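Local coordinates for short chain dehydrogenase (Salmonella typhi, PDB 3G1T), which is assigned to the short-chain dehydrogenase family of Rossmann-fold oxidoreductases and probably carries out NAD(P)-dependent oxidation or reduction of a substrate not yet identified, at residues 56-59 / 65-68; 120-125 / 164-169; 227-232 / 241-246. All coordinates share one frame; numbering follows the deposited sequence.

How the interactions relate
From the N terminus, interaction 1 comes first and closes the short link of five residues, the last turn of helix 48-62 included, that leads into the edge strand 67-70. Interaction 2 spans a much longer gap: 38 residues, strand 147-152 among them, separate 120-125 from 164-169, and the contact lays two helices side by side at a face used for dimerisation. In interaction 3 eight residues lie between 227-232 and 241-246, on the way from helix 224-231 to strand 242-244 at the other edge of the sheet. The three follow one another in series, without nesting or crossing. Interactions 1 and 3 both reach the parallel sheet, whereas interactions 1 and 2 lie on opposite sides of the chain's centre.

Interaction 1: residues 56-59 / 65-68; sequences QHIA and QPQW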
loop_
_atom_site.group_PDB
_atom_site.type_symbol
_atom_site.label_atom_id
_atom_site.label_comp_id
_atom_site.label_asym_id
_atom_site.label_seq_id
_atom_site.Cartn_x
_atom_site.Cartn_y
_atom_site.Cartn_z
ATOM N N GLN A 56 -6.865 -22.328 -25.900
ATOM C CA GLN A 56 -6.882 -23.082 -27.170
ATOM C C GLN A 56 -5.490 -23.127 -27.807
ATOM O O GLN A 56 -5.084 -24.129 -28.364
ATOM C CB GLN A 56 -7.904 -22.481 -28.151
ATOM C CG GLN A 56 -9.348 -22.462 -27.602
ATOM C CD GLN A 56 -10.354 -23.378 -28.329
ATOM O OE1 GLN A 56 -11.569 -23.140 -28.271
ATOM N NE2 GLN A 56 -9.847 -24.440 -28.987
ATOM N N HIS A 57 -4.745 -22.039 -27.654
ATOM C CA HIS A 57 -3.377 -21.959 -28.158
ATOM C C HIS A 57 -2.548 -23.001 -27.397
ATOM O O HIS A 57 -1.836 -23.770 -28.011
ATOM C CB HIS A 57 -2.872 -20.494 -28.016
ATOM C CG HIS A 57 -1.490 -20.222 -28.563
ATOM N ND1 HIS A 57 -1.021 -18.939 -28.765
ATOM C CD2 HIS A 57 -0.494 -21.046 -28.981
ATOM C CE1 HIS A 57 0.218 -18.978 -29.237
ATOM N NE2 HIS A 57 0.558 -20.244 -29.392
ATOM N N ILE A 58 -2.692 -23.091 -26.072
ATOM C CA ILE A 58 -1.912 -24.058 -25.273
ATOM C C ILE A 58 -2.365 -25.474 -25.691
ATOM O O ILE A 58 -1.508 -26.354 -25.882
ATOM C CB ILE A 58 -2.095 -23.802 -23.731
ATOM C CG1 ILE A 58 -1.345 -22.542 -23.278
ATOM C CG2 ILE A 58 -1.699 -25.056 -22.833
ATOM C CD1 ILE A 58 -1.821 -21.978 -21.880
ATOM N N ALA A 59 -3.683 -25.676 -25.846
ATOM C CA ALA A 59 -4.238 -26.988 -26.278
ATOM C C ALA A 59 -3.691 -27.398 -27.624
ATOM O O ALA A 59 -3.263 -28.552 -27.799
ATOM C CB ALA A 59 -5.730 -26.991 -26.318
ATOM N N GLN A 65 -6.566 -29.177 -23.052
ATOM C CA GLN A 65 -7.043 -27.805 -22.859
ATOM C C GLN A 65 -7.068 -27.375 -21.379
ATOM O O GLN A 65 -7.757 -28.014 -20.568
ATOM C CB GLN A 65 -8.402 -27.528 -23.586
ATOM C CG GLN A 65 -8.722 -26.005 -23.698
ATOM C CD GLN A 65 -10.020 -25.667 -24.458
ATOM O OE1 GLN A 65 -10.321 -26.274 -25.489
ATOM N NE2 GLN A 65 -10.761 -24.653 -23.977
ATOM N N PRO A 66 -6.313 -26.299 -21.034
ATOM C CA PRO A 66 -6.253 -25.695 -19.680
ATOM C C PRO A 66 -7.586 -25.269 -19.226
ATOM O O PRO A 66 -8.417 -24.823 -20.029
ATOM C CB PRO A 66 -5.416 -24.434 -19.892
ATOM C CG PRO A 66 -4.580 -24.754 -21.036
ATOM C CD PRO A 66 -5.370 -25.611 -21.947
ATOM N N GLN A 67 -7.806 -25.360 -17.924
ATOM C CA GLN A 67 -9.004 -24.774 -17.371
ATOM C C GLN A 67 -8.837 -23.288 -17.167
ATOM O O GLN A 67 -7.730 -22.803 -16.939
ATOM C CB GLN A 67 -9.403 -25.465 -16.077
ATOM C CG GLN A 67 -10.242 -26.729 -16.361
ATOM C CD GLN A 67 -10.821 -27.364 -15.110
ATOM O OE1 GLN A 67 -10.807 -28.595 -14.967
ATOM N NE2 GLN A 67 -11.312 -26.526 -14.182
ATOM N N TRP A 68 -9.916 -22.559 -17.306
ATOM C CA TRP A 68 -9.891 -21.131 -17.084
ATOM C C TRP A 68 -11.040 -20.713 -16.190
ATOM O O TRP A 68 -11.987 -21.432 -16.039
ATOM C CB TRP A 68 -9.868 -20.336 -18.411
ATOM C CG TRP A 68 -10.910 -20.779 -19.422
ATOM C CD1 TRP A 68 -10.744 -21.690 -20.430
ATOM C CD2 TRP A 68 -12.269 -20.324 -19.514
ATOM N NE1 TRP A 68 -11.907 -21.815 -21.151
ATOM C CE2 TRP A 68 -12.866 -21.004 -20.594
ATOM C CE3 TRP A 68 -13.042 -19.409 -18.780
ATOM C CZ2 TRP A 68 -14.202 -20.794 -20.969
ATOM C CZ3 TRP A 68 -14.364 -19.201 -19.146
ATOM C CH2 TRP A 68 -14.939 -19.905 -20.229
#
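The carboxamide of Q56 accepts a hydrogen bond at OE1 from NH1 of R52, one turn back on the same helix, and its amide lies loosely beside that of Q65. Between NE2 of Q56 and OE1 of Q65 the gap is 4.0 Å, too long for a direct hydrogen bond, so the two amides are polar neighbours and no more. Their planes are 30° apart. Q65 reaches this position by a straight chain: CG stands anti to the backbone N (chi1 -165°) and the next bond continues the line, carrying the amide past A59 toward Q56. On the way the aliphatic part of Q65 brushes the helix, with CB of A59 lying 3.8 Å from CA of Q65 and 3.9 Å from its CB.

The apolar half of the contact is tighter. I58 and P66 meet through CG2 of I58 and CG of P66 at 3.4 Å, closer than carbons usually approach; CB of I58 backs this up, 3.8 Å from the same CG. The proline ring is thus wedged against the branched side of I58, whose CG2 projects anti to the backbone N, while the glutamine pair lies toward the surface.

This is the return half of a beta-alpha-beta crossover in a Rossmann-type sheet: strand 40-45, helix 48-62, then strand 67-70. I58 continues inward onto L32 and A35 of helix 25-36, W68 rests on E48, L51 and A55 of helix 48-62, and Q67 pairs through its backbone with L43, placing strand 67-70 at the sheet's outer edge beside strand 40-45.

Interaction 2: residues 120-125 / 164-169; sequences QDVMQV and WGAYAT
V122 and A166 bring together two long helices of the short-chain dehydrogenase Rossmann fold, 116-142 and 165-185, which run in nearly the same direction: the short segments 120-125 and 165-169 have axes 26° apart and 8.9 Å at closest approach. The tight part of the contact is here, where the methyl CB of A166 meets CB of V122 at 3.7 Å. V122 then reaches past it: CG1, thrown anti to the backbone N (chi1 168°), lies against the peptide that follows A166, 3.6 Å from the carbonyl O of A166 and 3.9 Å from N of Y167. The other methyl, CG2, keeps to the flank of the A166 methyl. Both methyls of V122 thus touch A166, and no hydrogen bond crosses the interface here.

Y167 sets off away from helix 116-142 and its side chain packs on V156 and M204; it is the tyrosine of the family's YxxxK sequence signature.

The other flank is looser. M123 curls round so that its sulfur SD comes only within 4.3 Å of CG2 of T169, and this side is turned to the second subunit rather than to open solvent. There M123 meets M123 of the second subunit, T169 packs on M177 of that subunit, and Q120 and Q124 exchange amide hydrogen bonds with Q124 and Q120 of the partner. While its methyl faces M123, T169 turns its hydroxyl back to its own helix: OG1 donates to O of G165 at 3.0 Å from above the carbonyl plane, and the same oxygen also accepts from T169 N.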
loop_
_atom_site.group_PDB
_atom_site.type_symbol
_atom_site.label_atom_id
_atom_site.label_comp_id
_atom_site.label_asym_id
_atom_site.label_seq_id
_atom_site.Cartn_x
_atom_site.Cartn_y
_atom_site.Cartn_z
ATOM N N GLN A 120 -9.237 4.527 -5.876
ATOM C CA GLN A 120 -9.876 3.404 -5.155
ATOM C C GLN A 120 -9.910 2.148 -5.999
ATOM O O GLN A 120 -9.648 1.046 -5.480
ATOM C CB GLN A 120 -11.304 3.803 -4.696
ATOM C CG GLN A 120 -11.571 3.732 -3.184
ATOM C CD GLN A 120 -12.130 5.034 -2.533
ATOM O OE1 GLN A 120 -12.511 5.012 -1.381
ATOM N NE2 GLN A 120 -12.138 6.165 -3.274
ATOM N N ASP A 121 -10.188 2.275 -7.300
ATOM C CA ASP A 121 -10.233 1.077 -8.197
ATOM C C ASP A 121 -8.877 0.394 -8.279
ATOM O O ASP A 121 -8.785 -0.852 -8.273
ATOM C CB ASP A 121 -10.612 1.499 -9.644
ATOM C CG ASP A 121 -12.034 1.986 -9.783
ATOM O OD1 ASP A 121 -12.837 1.762 -8.904
ATOM O OD2 ASP A 121 -12.369 2.628 -10.805
ATOM N N VAL A 122 -7.799 1.200 -8.370
ATOM C CA VAL A 122 -6.415 0.686 -8.441
ATOM C C VAL A 122 -6.136 -0.087 -7.157
ATOM O O VAL A 122 -5.557 -1.198 -7.222
ATOM C CB VAL A 122 -5.312 1.813 -8.715
ATOM C CG1 VAL A 122 -3.890 1.302 -8.501
ATOM C CG2 VAL A 122 -5.472 2.330 -10.167
ATOM N N MET A 123 -6.525 0.488 -6.021
ATOM C CA MET A 123 -6.263 -0.183 -4.734
ATOM C C MET A 123 -7.051 -1.507 -4.687
ATOM O O MET A 123 -6.565 -2.516 -4.153
ATOM C CB MET A 123 -6.635 0.719 -3.545
ATOM C CG MET A 123 -5.516 1.829 -3.286
ATOM S SD MET A 123 -3.720 1.406 -3.025
ATOM C CE MET A 123 -4.043 0.674 -1.469
ATOM N N GLN A 124 -8.279 -1.474 -5.177
ATOM C CA GLN A 124 -9.154 -2.641 -5.100
ATOM C C GLN A 124 -8.598 -3.779 -5.937
ATOM O O GLN A 124 -8.659 -4.948 -5.498
ATOM C CB GLN A 124 -10.601 -2.322 -5.575
ATOM C CG GLN A 124 -11.629 -3.435 -5.215
ATOM C CD GLN A 124 -11.724 -3.610 -3.702
ATOM O OE1 GLN A 124 -11.492 -2.663 -2.982
ATOM N NE2 GLN A 124 -12.190 -4.785 -3.221
ATOM N N VAL A 125 -8.093 -3.481 -7.144
ATOM C CA VAL A 125 -7.596 -4.579 -7.989
ATOM C C VAL A 125 -6.225 -5.028 -7.440
ATOM O O VAL A 125 -5.988 -6.250 -7.264
ATOM C CB VAL A 125 -7.457 -4.147 -9.501
ATOM C CG1 VAL A 125 -6.667 -5.196 -10.377
ATOM C CG2 VAL A 125 -8.855 -3.907 -10.064
ATOM N N TRP A 164 3.137 8.861 -10.425
ATOM C CA TRP A 164 2.779 7.465 -10.377
ATOM C C TRP A 164 1.655 7.113 -9.373
ATOM O O TRP A 164 1.179 5.969 -9.343
ATOM C CB TRP A 164 4.002 6.575 -10.246
ATOM C CG TRP A 164 4.728 6.494 -11.570
ATOM C CD1 TRP A 164 5.703 7.290 -11.973
ATOM C CD2 TRP A 164 4.531 5.511 -12.613
ATOM N NE1 TRP A 164 6.121 6.933 -13.285
ATOM C CE2 TRP A 164 5.400 5.853 -13.689
ATOM C CE3 TRP A 164 3.688 4.408 -12.748
ATOM C CZ2 TRP A 164 5.511 5.051 -14.866
ATOM C CZ3 TRP A 164 3.772 3.597 -13.916
ATOM C CH2 TRP A 164 4.692 3.941 -14.956
ATOM N N GLY A 165 1.235 8.122 -8.608
ATOM C CA GLY A 165 -0.067 8.112 -7.852
ATOM C C GLY A 165 -0.525 6.771 -7.258
ATOM O O GLY A 165 0.296 6.096 -6.535
ATOM N N ALA A 166 -1.755 6.346 -7.606
ATOM C CA ALA A 166 -2.312 5.106 -7.071
ATOM C C ALA A 166 -1.473 3.884 -7.427
ATOM O O ALA A 166 -1.297 2.987 -6.638
ATOM C CB ALA A 166 -3.783 4.940 -7.504
ATOM N N TYR A 167 -0.967 3.822 -8.636
ATOM C CA TYR A 167 -0.149 2.662 -9.044
ATOM C C TYR A 167 1.053 2.433 -8.086
ATOM O O TYR A 167 1.239 1.308 -7.562
ATOM C CB TYR A 167 0.400 2.867 -10.464
ATOM C CG TYR A 167 0.968 1.560 -11.035
ATOM C CD1 TYR A 167 0.085 0.490 -11.356
ATOM C CD2 TYR A 167 2.359 1.363 -11.223
ATOM C CE1 TYR A 167 0.578 -0.712 -11.903
ATOM C CE2 TYR A 167 2.844 0.125 -11.761
ATOM C CZ TYR A 167 1.941 -0.843 -12.110
ATOM O OH TYR A 167 2.351 -2.054 -12.609
ATOM N N ALA A 168 1.906 3.458 -7.935
ATOM C CA ALA A 168 3.103 3.363 -7.058
ATOM C C ALA A 168 2.683 2.960 -5.608
ATOM O O ALA A 168 3.291 2.049 -5.031
ATOM C CB ALA A 168 3.800 4.655 -6.987
ATOM N N THR A 169 1.677 3.663 -5.078
ATOM C CA THR A 169 1.101 3.383 -3.737
ATOM C C THR A 169 0.750 1.906 -3.670
ATOM O O THR A 169 1.074 1.221 -2.660
ATOM C CB THR A 169 -0.075 4.308 -3.407
ATOM O OG1 THR A 169 0.362 5.678 -3.537
ATOM C CG2 THR A 169 -0.583 4.121 -1.902
#

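Interaction 3: residues 227-232 / 241-246; sequences YLWLMG and MTFDAQ
W229 presents the edge of its six-membered ring to one face of F243, a T-shaped aromatic pair with planes at 79° and centroids 5.3 Å apart. The leading atom is CZ3 of W229, which stands 3.6 Å above the plane of the F243 ring but is displaced toward its rim, so that it looks down on CE1 and CZ rather than on the ring centre. Seen from the indole, CZ of F243 lies at its edge, in its plane. W229 makes a second edge-to-face pair with Y5, near the N terminus of the model, and D234 and K238 also touch it.

L230, the next residue along the helix, approaches the F243 ring obliquely beside the indole. It is modelled in two conformers, which leaves its detail less certain; in the one described, CD2 is 3.7 Å from CE2 of F243. W229 gets its indole across to the strand because CG stands anti to the backbone N (chi1 -179°).

The pair joins helix 224-231 to strand 242-244, the last strand of the seven-stranded parallel Rossmann sheet. Side chains alternate along that strand. F243 points at the helix, and its backbone hydrogen bonds to C194 and N196 of strand 190-196 hold it in the sheet. T242 points away, where OG1 is hydrogen-bonded to R158 and E175. L230 carries the packing further in, onto I195 and V150.

O of L228 accepts from both N of M231, at 3.1 Å, and N of G232, at 3.2 Å, while O of L230 takes a hydrogen bond from OG of S148.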
loop_
_atom_site.group_PDB
_atom_site.type_symbol
_atom_site.label_atom_id
_atom_site.label_comp_id
_atom_site.label_asym_id
_atom_site.label_seq_id
_atom_site.Cartn_x
_atom_site.Cartn_y
_atom_site.Cartn_z
ATOM N N TYR A 227 10.595 -15.587 -14.635
ATOM C CA TYR A 227 9.307 -16.202 -14.404
ATOM C C TYR A 227 9.329 -17.695 -14.272
ATOM O O TYR A 227 8.634 -18.227 -13.407
ATOM C CB TYR A 227 8.320 -15.779 -15.530
ATOM C CG TYR A 227 7.868 -14.320 -15.363
ATOM C CD1 TYR A 227 6.615 -14.039 -14.853
ATOM C CD2 TYR A 227 8.722 -13.227 -15.722
ATOM C CE1 TYR A 227 6.159 -12.733 -14.660
ATOM C CE2 TYR A 227 8.235 -11.883 -15.576
ATOM C CZ TYR A 227 6.980 -11.680 -15.053
ATOM O OH TYR A 227 6.471 -10.437 -14.870
ATOM N N LEU A 228 10.135 -18.348 -15.118
ATOM C CA LEU A 228 10.397 -19.784 -15.034
ATOM C C LEU A 228 11.194 -20.111 -13.753
ATOM O O LEU A 228 10.792 -21.059 -13.016
ATOM C CB LEU A 228 11.294 -20.249 -16.233
ATOM C CG LEU A 228 10.399 -20.468 -17.433
ATOM C CD1 LEU A 228 11.300 -20.442 -18.734
ATOM C CD2 LEU A 228 9.503 -21.797 -17.241
ATOM N N TRP A 229 12.267 -19.348 -13.479
ATOM C CA TRP A 229 13.134 -19.646 -12.301
ATOM C C TRP A 229 12.327 -19.628 -10.993
ATOM O O TRP A 229 12.434 -20.555 -10.167
ATOM C CB TRP A 229 14.235 -18.611 -12.265
ATOM C CG TRP A 229 15.181 -18.855 -11.122
ATOM C CD1 TRP A 229 16.152 -19.841 -11.037
ATOM C CD2 TRP A 229 15.262 -18.092 -9.935
ATOM N NE1 TRP A 229 16.838 -19.719 -9.829
ATOM C CE2 TRP A 229 16.290 -18.677 -9.124
ATOM C CE3 TRP A 229 14.568 -16.969 -9.467
ATOM C CZ2 TRP A 229 16.664 -18.134 -7.884
ATOM C CZ3 TRP A 229 14.903 -16.450 -8.221
ATOM C CH2 TRP A 229 15.946 -17.052 -7.436
ATOM N N LEU A 230 11.455 -18.632 -10.815
ATOM C CA LEU A 230 10.651 -18.601 -9.559
ATOM C C LEU A 230 9.638 -19.707 -9.393
ATOM O O LEU A 230 9.229 -19.967 -8.270
ATOM C CB LEU A 230 9.959 -17.240 -9.336
ATOM C CG LEU A 230 10.897 -16.128 -8.851
ATOM C CD1 LEU A 230 10.127 -14.814 -8.830
ATOM C CD2 LEU A 230 11.489 -16.355 -7.426
ATOM N N MET A 231 9.195 -20.378 -10.495
ATOM C CA MET A 231 8.207 -21.467 -10.311
ATOM C C MET A 231 8.882 -22.851 -10.133
ATOM O O MET A 231 8.269 -23.769 -9.599
ATOM C CB MET A 231 7.247 -21.516 -11.519
ATOM C CG MET A 231 6.136 -20.395 -11.485
ATOM S SD MET A 231 5.102 -20.351 -9.960
ATOM C CE MET A 231 4.313 -18.756 -10.106
ATOM N N GLY A 232 10.146 -22.946 -10.572
ATOM C CA GLY A 232 10.991 -24.196 -10.567
ATOM C C GLY A 232 11.756 -24.366 -9.274
ATOM O O GLY A 232 11.987 -23.422 -8.460
ATOM N N MET A 241 11.734 -11.911 -1.290
ATOM C CA MET A 241 12.616 -11.062 -2.114
ATOM C C MET A 241 11.829 -10.427 -3.262
ATOM O O MET A 241 10.799 -10.938 -3.641
ATOM C CB MET A 241 13.785 -11.874 -2.697
ATOM C CG MET A 241 14.731 -12.431 -1.610
ATOM S SD MET A 241 16.041 -13.561 -2.124
ATOM C CE MET A 241 17.033 -12.576 -3.238
ATOM N N THR A 242 12.382 -9.359 -3.822
ATOM C CA THR A 242 11.759 -8.742 -4.988
ATOM C C THR A 242 12.836 -8.675 -6.076
ATOM O O THR A 242 13.948 -8.212 -5.834
ATOM C CB THR A 242 11.090 -7.355 -4.570
ATOM O OG1 THR A 242 10.473 -6.808 -5.798
ATOM C CG2 THR A 242 12.091 -6.398 -3.961
ATOM N N PHE A 243 12.530 -9.272 -7.238
ATOM C CA PHE A 243 13.488 -9.475 -8.319
ATOM C C PHE A 243 13.199 -8.611 -9.517
ATOM O O PHE A 243 12.038 -8.467 -9.930
ATOM C CB PHE A 243 13.491 -10.919 -8.809
ATOM C CG PHE A 243 13.869 -11.940 -7.704
ATOM C CD1 PHE A 243 15.223 -12.231 -7.459
ATOM C CD2 PHE A 243 12.865 -12.560 -6.946
ATOM C CE1 PHE A 243 15.582 -13.219 -6.457
ATOM C CE2 PHE A 243 13.210 -13.480 -5.887
ATOM C CZ PHE A 243 14.527 -13.823 -5.687
ATOM N N ASP A 244 14.264 -8.063 -10.100
ATOM C CA ASP A 244 14.134 -7.343 -11.385
ATOM C C ASP A 244 14.415 -8.247 -12.585
ATOM O O ASP A 244 15.470 -8.881 -12.659
ATOM C CB ASP A 244 15.104 -6.186 -11.477
ATOM C CG ASP A 244 14.706 -4.996 -10.602
ATOM O OD1 ASP A 244 15.512 -4.034 -10.538
ATOM O OD2 ASP A 244 13.627 -4.981 -10.008
ATOM N N ALA A 245 13.421 -8.385 -13.430
ATOM C CA ALA A 245 13.598 -9.080 -14.738
ATOM C C ALA A 245 14.696 -8.446 -15.620
ATOM O O ALA A 245 15.361 -9.159 -16.406
ATOM C CB ALA A 245 12.267 -9.156 -15.464
ATOM N N GLN A 246 14.874 -7.139 -15.507
ATOM C CA GLN A 246 15.852 -6.437 -16.287
ATOM C C GLN A 246 16.647 -5.482 -15.376
ATOM O O GLN A 246 16.281 -4.308 -15.227
ATOM C CB GLN A 246 15.141 -5.639 -17.404
ATOM C CG GLN A 246 14.082 -6.419 -18.251
ATOM C CD GLN A 246 13.358 -5.485 -19.187
ATOM O OE1 GLN A 246 12.175 -5.249 -19.027
ATOM N NE2 GLN A 246 14.092 -4.872 -20.104
#